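Local structure of CCMAN5 (2XSG) at residues A[439-444]-A[459-464]; A[448-453]-A[493-498]; A[467-472]-A[483-488]. The protein is a family GH92 glycoside hydrolase, an alpha-mannosidase used to expose mannose-6-phosphate on yeast-produced recombinant human lysosomal enzymes. One frame throughout, in Å; residues are numbered along the deposited sequence.

In the fold
All three contacts lie in the catalytic domain, around helices 443-448, 455-474 and 478-495, consistent with the (alpha/alpha)6 barrel expected of this family. Interaction 1 has its centre about 12 Å from that of interaction 2 and about 11 Å from that of interaction 3, touching both; the centres of interactions 2 and 3 are about 18 Å apart. Interactions 1 and 3 share helix 455-474, and interactions 2 and 3 share helix 478-495. Along the chain interaction 1 closes before interaction 3 opens, and its segments alternate with those of interaction 2. Interaction 3 closes the hairpin of helices 455-474 and 478-495, while interactions 1 and 2 fasten to it the loops on either side of helix 443-448.

Interaction 1 of 3, residues A[439-444]-A[459-464]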
ATOM      1  N   GLY A 439      23.115  -1.665  -6.831  1.00 10.02           N
ATOM      2  CA  GLY A 439      23.938  -2.076  -7.962  1.00  9.87           C
ATOM      3  C   GLY A 439      24.948  -0.994  -8.269  1.00 10.20           C
ATOM      4  O   GLY A 439      24.867   0.118  -7.729  1.00  9.67           O
ATOM      5  N   GLN A 440      25.900  -1.328  -9.134  1.00 10.60           N
ATOM      6  CA  GLN A 440      26.925  -0.392  -9.597  1.00 11.48           C
ATOM      7  C   GLN A 440      26.790  -0.188 -11.099  1.00 10.73           C
ATOM      8  O   GLN A 440      26.440  -1.123 -11.823  1.00  9.90           O
ATOM      9  CB  GLN A 440      28.334  -0.927  -9.317  1.00 12.09           C
ATOM     10  CG  GLN A 440      28.439  -1.894  -8.150  1.00 17.07           C
ATOM     11  CD  GLN A 440      28.211  -1.217  -6.834  1.00 23.11           C
ATOM     12  OE1 GLN A 440      28.722  -0.109  -6.595  1.00 24.21           O
ATOM     13  NE2 GLN A 440      27.435  -1.868  -5.955  1.00 24.65           N
ATOM     14  N   TYR A 441      27.067   1.031 -11.568  1.00  9.96           N
ATOM     15  CA  TYR A 441      27.266   1.254 -12.998  1.00  9.32           C
ATOM     16  C   TYR A 441      28.415   0.336 -13.469  1.00  9.47           C
ATOM     17  O   TYR A 441      29.372   0.094 -12.713  1.00  8.95           O
ATOM     18  CB  TYR A 441      27.614   2.721 -13.270  1.00  9.02           C
ATOM     19  CG  TYR A 441      26.462   3.694 -13.086  1.00  8.06           C
ATOM     20  CD1 TYR A 441      25.326   3.620 -13.897  1.00  7.32           C
ATOM     21  CD2 TYR A 441      26.522   4.696 -12.120  1.00  7.24           C
ATOM     22  CE1 TYR A 441      24.258   4.509 -13.731  1.00  7.48           C
ATOM     23  CE2 TYR A 441      25.473   5.590 -11.943  1.00  6.46           C
ATOM     24  CZ  TYR A 441      24.349   5.494 -12.753  1.00  6.96           C
ATOM     25  OH  TYR A 441      23.330   6.377 -12.586  1.00  7.04           O
ATOM     26  N   SER A 442      28.315  -0.188 -14.691  1.00  9.09           N
ATOM     27  CA  SER A 442      29.429  -0.934 -15.287  1.00  9.01           C
ATOM     28  C   SER A 442      30.601   0.023 -15.597  1.00  9.30           C
ATOM     29  O   SER A 442      30.441   1.253 -15.544  1.00  8.73           O
ATOM     30  CB  SER A 442      28.983  -1.620 -16.576  1.00  8.96           C
ATOM     31  OG  SER A 442      28.872  -0.665 -17.633  1.00 10.15           O
ATOM     32  N   ALA A 443      31.767  -0.544 -15.927  1.00  9.12           N
ATOM     33  CA  ALA A 443      32.909   0.250 -16.374  1.00 10.00           C
ATOM     34  C   ALA A 443      32.503   1.297 -17.417  1.00  9.68           C
ATOM     35  O   ALA A 443      32.738   2.495 -17.229  1.00  9.11           O
ATOM     36  CB  ALA A 443      34.039  -0.671 -16.926  1.00 10.10           C
ATOM     37  N   ASP A 444      31.880   0.849 -18.504  1.00 10.58           N
ATOM     38  CA  ASP A 444      31.514   1.764 -19.593  1.00 11.36           C
ATOM     39  C   ASP A 444      30.545   2.830 -19.119  1.00 10.96           C
ATOM     40  O   ASP A 444      30.645   3.985 -19.525  1.00 10.85           O
ATOM     41  CB  ASP A 444      30.972   1.012 -20.809  1.00 12.28           C
ATOM     42  CG  ASP A 444      32.074   0.276 -21.583  1.00 15.56           C
ATOM     43  OD1 ASP A 444      33.250   0.688 -21.484  1.00 17.94           O
ATOM     44  OD2 ASP A 444      31.761  -0.715 -22.288  1.00 20.43           O
ATOM     45  N   VAL A 459      17.949   7.407 -13.771  1.00  4.17           N
ATOM     46  CA  VAL A 459      17.322   8.257 -12.749  1.00  3.77           C
ATOM     47  C   VAL A 459      17.030   7.473 -11.470  1.00  3.97           C
ATOM     48  O   VAL A 459      17.113   8.013 -10.368  1.00  3.70           O
ATOM     49  CB  VAL A 459      16.014   8.990 -13.234  1.00  3.56           C
ATOM     50  CG1 VAL A 459      16.306  10.028 -14.327  1.00  3.40           C
ATOM     51  CG2 VAL A 459      14.984   7.996 -13.705  1.00  3.81           C
ATOM     52  N   GLN A 460      16.689   6.192 -11.618  1.00  4.34           N
ATOM     53  CA  GLN A 460      16.391   5.351 -10.464  1.00  3.69           C
ATOM     54  C   GLN A 460      17.606   5.103  -9.593  1.00  3.34           C
ATOM     55  O   GLN A 460      17.521   5.231  -8.386  1.00  2.63           O
ATOM     56  CB  GLN A 460      15.750   4.030 -10.901  1.00  4.61           C
ATOM     57  CG  GLN A 460      14.263   4.213 -11.246  1.00  5.77           C
ATOM     58  CD  GLN A 460      13.613   2.920 -11.650  1.00  9.82           C
ATOM     59  OE1 GLN A 460      13.295   2.096 -10.808  1.00 13.93           O
ATOM     60  NE2 GLN A 460      13.415   2.731 -12.947  1.00 11.12           N
ATOM     61  N   ARG A 461      18.738   4.756 -10.212  1.00  2.99           N
ATOM     62  CA  ARG A 461      19.980   4.578  -9.487  1.00  3.05           C
ATOM     63  C   ARG A 461      20.404   5.900  -8.835  1.00  2.66           C
ATOM     64  O   ARG A 461      20.995   5.911  -7.747  1.00  3.31           O
ATOM     65  CB  ARG A 461      21.085   4.043 -10.418  1.00  2.58           C
ATOM     66  CG  ARG A 461      22.464   3.897  -9.774  1.00  3.25           C
ATOM     67  CD  ARG A 461      23.311   2.870 -10.503  1.00  2.23           C
ATOM     68  NE  ARG A 461      22.766   1.524 -10.309  1.00  4.28           N
ATOM     69  CZ  ARG A 461      22.981   0.483 -11.107  1.00  6.43           C
ATOM     70  NH1 ARG A 461      23.765   0.593 -12.174  1.00  9.05           N
ATOM     71  NH2 ARG A 461      22.409  -0.682 -10.833  1.00  5.52           N
ATOM     72  N   GLY A 462      20.116   7.003  -9.504  1.00  2.37           N
ATOM     73  CA  GLY A 462      20.453   8.316  -8.975  1.00  2.45           C
ATOM     74  C   GLY A 462      19.800   8.518  -7.622  1.00  2.86           C
ATOM     75  O   GLY A 462      20.467   8.897  -6.657  1.00  2.81           O
ATOM     76  N   TYR A 463      18.496   8.246  -7.545  1.00  2.90           N
ATOM     77  CA  TYR A 463      17.776   8.384  -6.283  1.00  3.51           C
ATOM     78  C   TYR A 463      18.255   7.341  -5.240  1.00  3.44           C
ATOM     79  O   TYR A 463      18.425   7.669  -4.068  1.00  3.29           O
ATOM     80  CB  TYR A 463      16.268   8.283  -6.519  1.00  3.62           C
ATOM     81  CG  TYR A 463      15.413   9.107  -5.578  1.00  5.13           C
ATOM     82  CD1 TYR A 463      15.812   9.357  -4.257  1.00  4.24           C
ATOM     83  CD2 TYR A 463      14.185   9.620  -5.997  1.00  5.26           C
ATOM     84  CE1 TYR A 463      15.028  10.115  -3.388  1.00  5.19           C
ATOM     85  CE2 TYR A 463      13.379  10.375  -5.116  1.00  5.10           C
ATOM     86  CZ  TYR A 463      13.813  10.612  -3.815  1.00  5.40           C
ATOM     87  OH  TYR A 463      13.041  11.355  -2.935  1.00  5.59           O
ATOM     88  N   ASP A 464      18.481   6.102  -5.672  1.00  3.17           N
ATOM     89  CA  ASP A 464      19.031   5.068  -4.788  1.00  3.80           C
ATOM     90  C   ASP A 464      20.350   5.483  -4.179  1.00  4.30           C
ATOM     91  O   ASP A 464      20.568   5.271  -2.982  1.00  4.40           O
ATOM     92  CB  ASP A 464      19.247   3.761  -5.542  1.00  3.56           C
ATOM     93  CG  ASP A 464      17.964   2.975  -5.728  1.00  3.37           C
ATOM     94  OD1 ASP A 464      16.990   3.207  -4.967  1.00  4.44           O
ATOM     95  OD2 ASP A 464      17.939   2.123  -6.630  1.00  2.88           O
TER
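Arg461 leaves helix 455-474 with its CB directed at residues 439-444; its methylenes run along the Tyr441 phenol and its guanidinium reaches the backbone of Gly439 and Gln440. CB lies 3.9 Å from Tyr441 OH. CG, anti to the backbone N, passes under the outer end of the phenol, 3.9 Å from Tyr441 CZ. The next methylene is the key one: Arg461 CD is 3.6 Å from the centroid of the Tyr441 ring and only 12° off its normal, a CH-pi contact over the centre of the face. The chain then bends (chi3 -68°), turning the guanidinium plane 79° from the ring, so that Tyr441 CD1 lies at its edge. This is no stacked cation-pi pair: CZ of Arg461 is 5.1 Å from the centroid of the Tyr441 ring, at most a weak attraction. The loop itself is a helix-to-helix connection of the helical catalytic domain, with Gly439 ending helix 427-438 at positive phi and Ser442 at the N-cap of helix 443-448. One face of the Arg461 guanidinium lies on the backbone there, Gly439 C standing 3.5 Å above its plane. NH2 of Arg461 comes within 3.5 Å of Gly439 CA and donates a hydrogen bond to Val438 O, where the helix end would probably favour the positive charge. A side chain on Gly439 would clash, since a modelled CB falls 2.5 Å from Arg461 NH2. NH1 of Arg461 is 3.2 Å from Gln440 O, but the poor angle rules out a hydrogen bond. An alanine in place of Arg461 would remove both the methylene over the tyrosine ring and the bond to Val438, and would probably loosen the loop against helix 455-474. The side chain of Tyr441 is also touched by Gln487 and Pro491 of helix 478-495.

Interaction 2 of 3, residues A[448-453]-A[493-498]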
ATOM      1  N   ARG A 448      30.913   7.041 -19.019  1.00 13.72           N
ATOM      2  CA  ARG A 448      30.017   7.991 -19.689  1.00 13.37           C
ATOM      3  C   ARG A 448      29.035   8.701 -18.744  1.00 12.75           C
ATOM      4  O   ARG A 448      28.518   9.785 -19.062  1.00 13.12           O
ATOM      5  CB  ARG A 448      29.308   7.337 -20.890  1.00 13.43           C
ATOM      6  CG  ARG A 448      28.052   6.530 -20.533  1.00 14.22           C
ATOM      7  CD  ARG A 448      27.385   5.971 -21.768  1.00 13.91           C
ATOM      8  NE  ARG A 448      28.017   4.744 -22.248  1.00 15.31           N
ATOM      9  CZ  ARG A 448      27.625   3.523 -21.907  1.00 14.60           C
ATOM     10  NH1 ARG A 448      26.607   3.362 -21.063  1.00 13.51           N
ATOM     11  NH2 ARG A 448      28.253   2.468 -22.401  1.00 13.68           N
ATOM     12  N   GLY A 449      28.779   8.089 -17.587  1.00 12.29           N
ATOM     13  CA  GLY A 449      27.909   8.681 -16.571  1.00 11.12           C
ATOM     14  C   GLY A 449      26.434   8.308 -16.612  1.00 10.89           C
ATOM     15  O   GLY A 449      25.622   8.949 -15.933  1.00 10.56           O
ATOM     16  N   TYR A 450      26.086   7.262 -17.367  1.00 10.23           N
ATOM     17  CA  TYR A 450      24.680   6.836 -17.515  1.00 11.01           C
ATOM     18  C   TYR A 450      24.532   5.481 -18.224  1.00 10.82           C
ATOM     19  O   TYR A 450      25.428   5.037 -18.950  1.00 11.13           O
ATOM     20  CB  TYR A 450      23.855   7.896 -18.262  1.00 10.97           C
ATOM     21  CG  TYR A 450      24.401   8.194 -19.642  1.00 12.82           C
ATOM     22  CD1 TYR A 450      23.965   7.479 -20.760  1.00 13.41           C
ATOM     23  CD2 TYR A 450      25.385   9.170 -19.823  1.00 12.21           C
ATOM     24  CE1 TYR A 450      24.479   7.742 -22.027  1.00 12.68           C
ATOM     25  CE2 TYR A 450      25.902   9.443 -21.089  1.00 13.06           C
ATOM     26  CZ  TYR A 450      25.455   8.725 -22.179  1.00 12.89           C
ATOM     27  OH  TYR A 450      25.981   9.003 -23.425  1.00 11.83           O
ATOM     28  N   VAL A 451      23.388   4.838 -18.027  1.00 10.99           N
ATOM     29  CA  VAL A 451      23.083   3.584 -18.719  1.00 10.44           C
ATOM     30  C   VAL A 451      22.569   3.914 -20.127  1.00 10.92           C
ATOM     31  O   VAL A 451      21.568   4.618 -20.275  1.00 10.51           O
ATOM     32  CB  VAL A 451      22.041   2.749 -17.933  1.00 10.88           C
ATOM     33  CG1 VAL A 451      21.833   1.376 -18.590  1.00 10.08           C
ATOM     34  CG2 VAL A 451      22.477   2.593 -16.466  1.00  9.94           C
ATOM     35  N   ALA A 452      23.275   3.414 -21.147  1.00 10.92           N
ATOM     36  CA  ALA A 452      22.956   3.682 -22.555  1.00 11.06           C
ATOM     37  C   ALA A 452      21.531   3.281 -22.929  1.00 11.13           C
ATOM     38  O   ALA A 452      21.127   2.143 -22.698  1.00 11.12           O
ATOM     39  CB  ALA A 452      23.964   2.961 -23.475  1.00 10.83           C
ATOM     40  N   GLY A 453      20.777   4.208 -23.518  1.00 11.26           N
ATOM     41  CA  GLY A 453      19.396   3.922 -23.943  1.00 10.92           C
ATOM     42  C   GLY A 453      18.392   3.577 -22.840  1.00 10.80           C
ATOM     43  O   GLY A 453      17.273   3.135 -23.125  1.00 10.88           O
ATOM     44  N   GLU A 493      22.559  15.663 -14.883  1.00 10.08           N
ATOM     45  CA  GLU A 493      23.511  16.386 -15.725  1.00 11.10           C
ATOM     46  C   GLU A 493      23.616  15.786 -17.121  1.00 10.80           C
ATOM     47  O   GLU A 493      23.634  16.518 -18.107  1.00 10.80           O
ATOM     48  CB  GLU A 493      24.885  16.399 -15.060  1.00 12.06           C
ATOM     49  CG  GLU A 493      25.956  17.198 -15.784  1.00 15.52           C
ATOM     50  CD  GLU A 493      27.339  16.624 -15.526  1.00 20.46           C
ATOM     51  OE1 GLU A 493      27.511  15.923 -14.498  1.00 20.99           O
ATOM     52  OE2 GLU A 493      28.246  16.863 -16.358  1.00 22.90           O
ATOM     53  N   LYS A 494      23.650  14.457 -17.195  1.00 10.21           N
ATOM     54  CA  LYS A 494      23.982  13.755 -18.432  1.00 10.38           C
ATOM     55  C   LYS A 494      22.783  13.362 -19.305  1.00  9.75           C
ATOM     56  O   LYS A 494      22.957  13.115 -20.501  1.00  9.01           O
ATOM     57  CB  LYS A 494      24.827  12.499 -18.131  1.00 10.68           C
ATOM     58  CG  LYS A 494      26.136  12.754 -17.377  1.00 13.60           C
ATOM     59  CD  LYS A 494      27.286  12.994 -18.355  1.00 18.03           C
ATOM     60  CE  LYS A 494      28.643  12.885 -17.662  1.00 19.10           C
ATOM     61  NZ  LYS A 494      29.045  14.147 -16.977  1.00 20.00           N
ATOM     62  N   LEU A 495      21.585  13.275 -18.718  1.00  8.87           N
ATOM     63  CA  LEU A 495      20.407  12.869 -19.501  1.00  8.08           C
ATOM     64  C   LEU A 495      19.362  13.956 -19.761  1.00  8.23           C
ATOM     65  O   LEU A 495      18.368  13.695 -20.432  1.00  8.02           O
ATOM     66  CB  LEU A 495      19.748  11.605 -18.910  1.00  7.09           C
ATOM     67  CG  LEU A 495      20.618  10.350 -18.852  1.00  6.58           C
ATOM     68  CD1 LEU A 495      19.823   9.192 -18.271  1.00  5.98           C
ATOM     69  CD2 LEU A 495      21.141   9.998 -20.229  1.00  6.21           C
ATOM     70  N   THR A 496      19.563  15.163 -19.236  1.00  9.03           N
ATOM     71  CA  THR A 496      18.610  16.249 -19.505  1.00  9.94           C
ATOM     72  C   THR A 496      19.041  16.916 -20.802  1.00  9.86           C
ATOM     73  O   THR A 496      19.979  17.702 -20.821  1.00 10.31           O
ATOM     74  CB  THR A 496      18.549  17.300 -18.368  1.00 10.19           C
ATOM     75  OG1 THR A 496      18.324  16.661 -17.107  1.00 11.02           O
ATOM     76  CG2 THR A 496      17.441  18.322 -18.623  1.00 10.19           C
ATOM     77  N   LYS A 497      18.362  16.585 -21.890  1.00 10.29           N
ATOM     78  CA  LYS A 497      18.707  17.109 -23.210  1.00 10.32           C
ATOM     79  C   LYS A 497      18.223  18.531 -23.400  1.00 10.22           C
ATOM     80  O   LYS A 497      17.013  18.778 -23.363  1.00 10.55           O
ATOM     81  CB  LYS A 497      18.107  16.228 -24.302  1.00 10.90           C
ATOM     82  CG  LYS A 497      18.365  16.759 -25.706  1.00 11.88           C
ATOM     83  CD  LYS A 497      17.564  16.001 -26.728  1.00 13.37           C
ATOM     84  CE  LYS A 497      17.946  16.468 -28.123  1.00 15.78           C
ATOM     85  NZ  LYS A 497      17.126  15.778 -29.133  1.00 16.49           N
ATOM     86  N   PRO A 498      19.155  19.476 -23.637  1.00  9.88           N
ATOM     87  CA  PRO A 498      18.723  20.870 -23.823  1.00  9.82           C
ATOM     88  C   PRO A 498      17.806  21.013 -25.022  1.00  9.68           C
ATOM     89  O   PRO A 498      17.994  20.329 -26.021  1.00 10.37           O
ATOM     90  CB  PRO A 498      20.034  21.613 -24.101  1.00  9.64           C
ATOM     91  CG  PRO A 498      21.081  20.759 -23.455  1.00 10.09           C
ATOM     92  CD  PRO A 498      20.620  19.345 -23.680  1.00  8.81           C
TER
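Tyr450 adopts the crowded first torsion, with CG between the backbone N and the carbonyl carbon (chi1 59°), and this sets its ring between two aliphatic groups. Against one face comes Leu495, whose CD2 is 4.2 Å from the centroid of the Tyr450 ring in a CH-pi contact. Its closest approach is toward the inner end of the ring, CD2 of Leu495 lying 3.8 Å from Tyr450 CG. Arg448 lies on the opposite face, its CD 3.3 Å from the plane of the Tyr450 ring and offset toward the rim. Arg448 is held there by its tip: NH1 donates to Tyr450 O at 2.9 Å (N-H...O angle 144°), in the carbonyl plane and near the guanidinium plane.

Lys494 crosses the tyrosine at about a right angle, its CB 3.8 Å from Tyr450 CD2. Its CG is anti to the carbonyl carbon, but the chain then departs from a staggered extension (chi2 -91°) and bends again at chi4. That path carries the methylenes past the end of helix 443-448, where Lys494 CE packs 3.4 Å from Arg448 O. Gly449, at positive phi, lets them pass, because a modelled CB there would clash with CE. The ammonium group turns back to its own helix, Lys494 NZ meeting Glu493 OE2 at 2.9 Å in a salt bridge that approaches from above the carboxylate plane.

No hydrogen bond links the two segments directly; the phenol of Tyr450 reaches onward to Ala516 O. The contact thus joins the loop after helix 443-448 to the C-terminal end of helix 478-495. Ser458 of helix 455-474 touches both Tyr450 and Leu495, and the chain continues from helix 478-495 into strand 496-497, which pairs antiparallel with strand 508-512.

Interaction 3 of 3, residues A[467-472]-A[483-488]; sequences GLSVIA and TLREQA
Segments 467-472 and 483-488 run nearly antiparallel, their axes at 167° and 8.6 Å apart at closest approach, with the CA atoms of Ser469 and Leu484 only 5.4 Å from each other. The small serine permits this closeness, CB of Ser469 meeting CB of Leu484 at 3.8 Å. Leu484, its CG anti to the carbonyl carbon, crosses Leu468 obliquely and puts CD1 3.9 Å from Leu468 CB. The same methyl, Leu484 CD1, also reaches Ala472 CB at 4.3 Å, one helical turn on from Leu468. On the other side of Ser469, the methylene CG of Arg485 lies 3.6 Å from Ser469 OG. Beyond it the arginine bends at chi3, and a water bridges the polar ends, donating to Ser469 OG at 2.7 Å and accepting from Arg485 NH1 in the guanidinium plane. Each end has a second partner, Ser469 OG bonding to Tyr466 O and Arg485 NH1 forming a salt bridge with Asp473. This is the packing of an alpha-alpha hairpin, helices 455-474 and 478-495, with Tyr431 of helix 427-438 against Leu484 and Ala472, while Val470 and Ile471 pack on helix 409-418.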
ATOM      1  N   GLY A 467      20.075   8.088  -1.550  1.00  6.11           N
ATOM      2  CA  GLY A 467      19.663   7.447  -0.292  1.00  5.67           C
ATOM      3  C   GLY A 467      20.797   6.714   0.410  1.00  5.80           C
ATOM      4  O   GLY A 467      20.998   6.853   1.614  1.00  5.14           O
ATOM      5  N   LEU A 468      21.542   5.930  -0.354  1.00  5.60           N
ATOM      6  CA  LEU A 468      22.720   5.261   0.166  1.00  6.17           C
ATOM      7  C   LEU A 468      23.722   6.267   0.746  1.00  5.83           C
ATOM      8  O   LEU A 468      24.353   6.006   1.793  1.00  5.22           O
ATOM      9  CB  LEU A 468      23.359   4.460  -0.945  1.00  5.68           C
ATOM     10  CG  LEU A 468      23.802   3.020  -0.789  1.00  8.29           C
ATOM     11  CD1 LEU A 468      22.870   2.162   0.047  1.00  5.86           C
ATOM     12  CD2 LEU A 468      23.944   2.461  -2.218  1.00  8.26           C
ATOM     13  N   SER A 469      23.849   7.417   0.089  1.00  5.36           N
ATOM     14  CA  SER A 469      24.791   8.442   0.556  1.00  5.97           C
ATOM     15  C   SER A 469      24.473   8.916   1.984  1.00  6.36           C
ATOM     16  O   SER A 469      25.377   9.109   2.795  1.00  6.98           O
ATOM     17  CB  SER A 469      24.860   9.620  -0.427  1.00  5.40           C
ATOM     18  OG  SER A 469      23.855  10.568  -0.161  1.00  4.47           O
ATOM     19  N   VAL A 470      23.185   9.101   2.281  1.00  6.56           N
ATOM     20  CA  VAL A 470      22.718   9.465   3.626  1.00  6.48           C
ATOM     21  C   VAL A 470      23.087   8.369   4.637  1.00  6.75           C
ATOM     22  O   VAL A 470      23.632   8.651   5.712  1.00  6.91           O
ATOM     23  CB  VAL A 470      21.195   9.745   3.615  1.00  6.55           C
ATOM     24  CG1 VAL A 470      20.640   9.936   5.026  1.00  6.93           C
ATOM     25  CG2 VAL A 470      20.873  10.971   2.744  1.00  6.33           C
ATOM     26  N   ILE A 471      22.820   7.111   4.278  1.00  6.59           N
ATOM     27  CA  ILE A 471      23.209   5.970   5.120  1.00  6.17           C
ATOM     28  C   ILE A 471      24.733   5.869   5.289  1.00  6.52           C
ATOM     29  O   ILE A 471      25.234   5.543   6.382  1.00  5.52           O
ATOM     30  CB  ILE A 471      22.651   4.631   4.571  1.00  6.03           C
ATOM     31  CG1 ILE A 471      21.131   4.724   4.338  1.00  6.78           C
ATOM     32  CG2 ILE A 471      23.000   3.469   5.511  1.00  6.73           C
ATOM     33  CD1 ILE A 471      20.531   3.572   3.463  1.00  6.48           C
ATOM     34  N   ALA A 472      25.473   6.143   4.221  1.00  6.42           N
ATOM     35  CA  ALA A 472      26.945   6.077   4.307  1.00  8.07           C
ATOM     36  C   ALA A 472      27.512   7.073   5.339  1.00  8.47           C
ATOM     37  O   ALA A 472      28.364   6.705   6.163  1.00  9.44           O
ATOM     38  CB  ALA A 472      27.590   6.274   2.915  1.00  7.57           C
ATOM     39  N   THR A 483      31.376   9.973  -3.056  1.00 13.55           N
ATOM     40  CA  THR A 483      31.346   9.282  -4.339  1.00 12.95           C
ATOM     41  C   THR A 483      29.902   9.035  -4.748  1.00 12.65           C
ATOM     42  O   THR A 483      29.531   9.281  -5.893  1.00 12.25           O
ATOM     43  CB  THR A 483      32.130   7.951  -4.302  1.00 13.07           C
ATOM     44  OG1 THR A 483      33.477   8.206  -3.886  1.00 12.45           O
ATOM     45  CG2 THR A 483      32.175   7.307  -5.697  1.00 13.70           C
ATOM     46  N   LEU A 484      29.091   8.572  -3.796  1.00 12.28           N
ATOM     47  CA  LEU A 484      27.662   8.326  -4.042  1.00 11.73           C
ATOM     48  C   LEU A 484      26.915   9.591  -4.492  1.00 11.41           C
ATOM     49  O   LEU A 484      26.194   9.569  -5.493  1.00 10.97           O
ATOM     50  CB  LEU A 484      27.002   7.651  -2.820  1.00 11.62           C
ATOM     51  CG  LEU A 484      27.319   6.150  -2.722  1.00 11.35           C
ATOM     52  CD1 LEU A 484      27.115   5.612  -1.325  1.00 10.08           C
ATOM     53  CD2 LEU A 484      26.503   5.358  -3.773  1.00  9.74           C
ATOM     54  N   ARG A 485      27.112  10.694  -3.774  1.00 11.08           N
ATOM     55  CA  ARG A 485      26.514  11.979  -4.152  1.00 11.05           C
ATOM     56  C   ARG A 485      26.955  12.461  -5.540  1.00 10.97           C
ATOM     57  O   ARG A 485      26.145  12.996  -6.303  1.00 11.15           O
ATOM     58  CB  ARG A 485      26.852  13.039  -3.112  1.00 11.49           C
ATOM     59  CG  ARG A 485      26.056  12.916  -1.830  1.00 10.94           C
ATOM     60  CD  ARG A 485      26.174  14.197  -1.060  1.00 10.42           C
ATOM     61  NE  ARG A 485      27.518  14.348  -0.534  1.00 11.99           N
ATOM     62  CZ  ARG A 485      27.906  13.855   0.630  1.00 12.97           C
ATOM     63  NH1 ARG A 485      27.046  13.174   1.382  1.00 14.10           N
ATOM     64  NH2 ARG A 485      29.155  14.022   1.035  1.00 12.95           N
ATOM     65  N   GLU A 486      28.233  12.258  -5.859  1.00 10.70           N
ATOM     66  CA  GLU A 486      28.753  12.552  -7.187  1.00 10.61           C
ATOM     67  C   GLU A 486      27.991  11.736  -8.242  1.00  9.86           C
ATOM     68  O   GLU A 486      27.437  12.301  -9.178  1.00  9.37           O
ATOM     69  CB  GLU A 486      30.267  12.280  -7.273  1.00 10.95           C
ATOM     70  CG  GLU A 486      30.854  12.272  -8.721  1.00 12.80           C
ATOM     71  CD  GLU A 486      30.723  13.613  -9.470  1.00 16.31           C
ATOM     72  OE1 GLU A 486      30.631  14.682  -8.832  1.00 16.55           O
ATOM     73  OE2 GLU A 486      30.742  13.599 -10.722  1.00 19.20           O
ATOM     74  N   GLN A 487      27.954  10.415  -8.069  1.00  9.17           N
ATOM     75  CA  GLN A 487      27.222   9.557  -9.011  1.00  8.60           C
ATOM     76  C   GLN A 487      25.736   9.885  -9.121  1.00  7.59           C
ATOM     77  O   GLN A 487      25.164   9.837 -10.212  1.00  7.41           O
ATOM     78  CB  GLN A 487      27.472   8.080  -8.711  1.00  8.42           C
ATOM     79  CG  GLN A 487      28.907   7.694  -9.023  1.00  8.18           C
ATOM     80  CD  GLN A 487      29.139   6.205  -9.048  1.00  9.83           C
ATOM     81  OE1 GLN A 487      28.210   5.412  -9.268  1.00  9.31           O
ATOM     82  NE2 GLN A 487      30.386   5.805  -8.821  1.00  7.55           N
ATOM     83  N   ALA A 488      25.134  10.271  -8.000  1.00  7.06           N
ATOM     84  CA  ALA A 488      23.719  10.652  -7.962  1.00  6.52           C
ATOM     85  C   ALA A 488      23.412  11.927  -8.743  1.00  6.45           C
ATOM     86  O   ALA A 488      22.277  12.143  -9.128  1.00  6.02           O
ATOM     87  CB  ALA A 488      23.234  10.796  -6.524  1.00  6.51           C
TER
HETATM   88  O   HOH W   1      24.346  12.783   1.382  1.00 12.57           O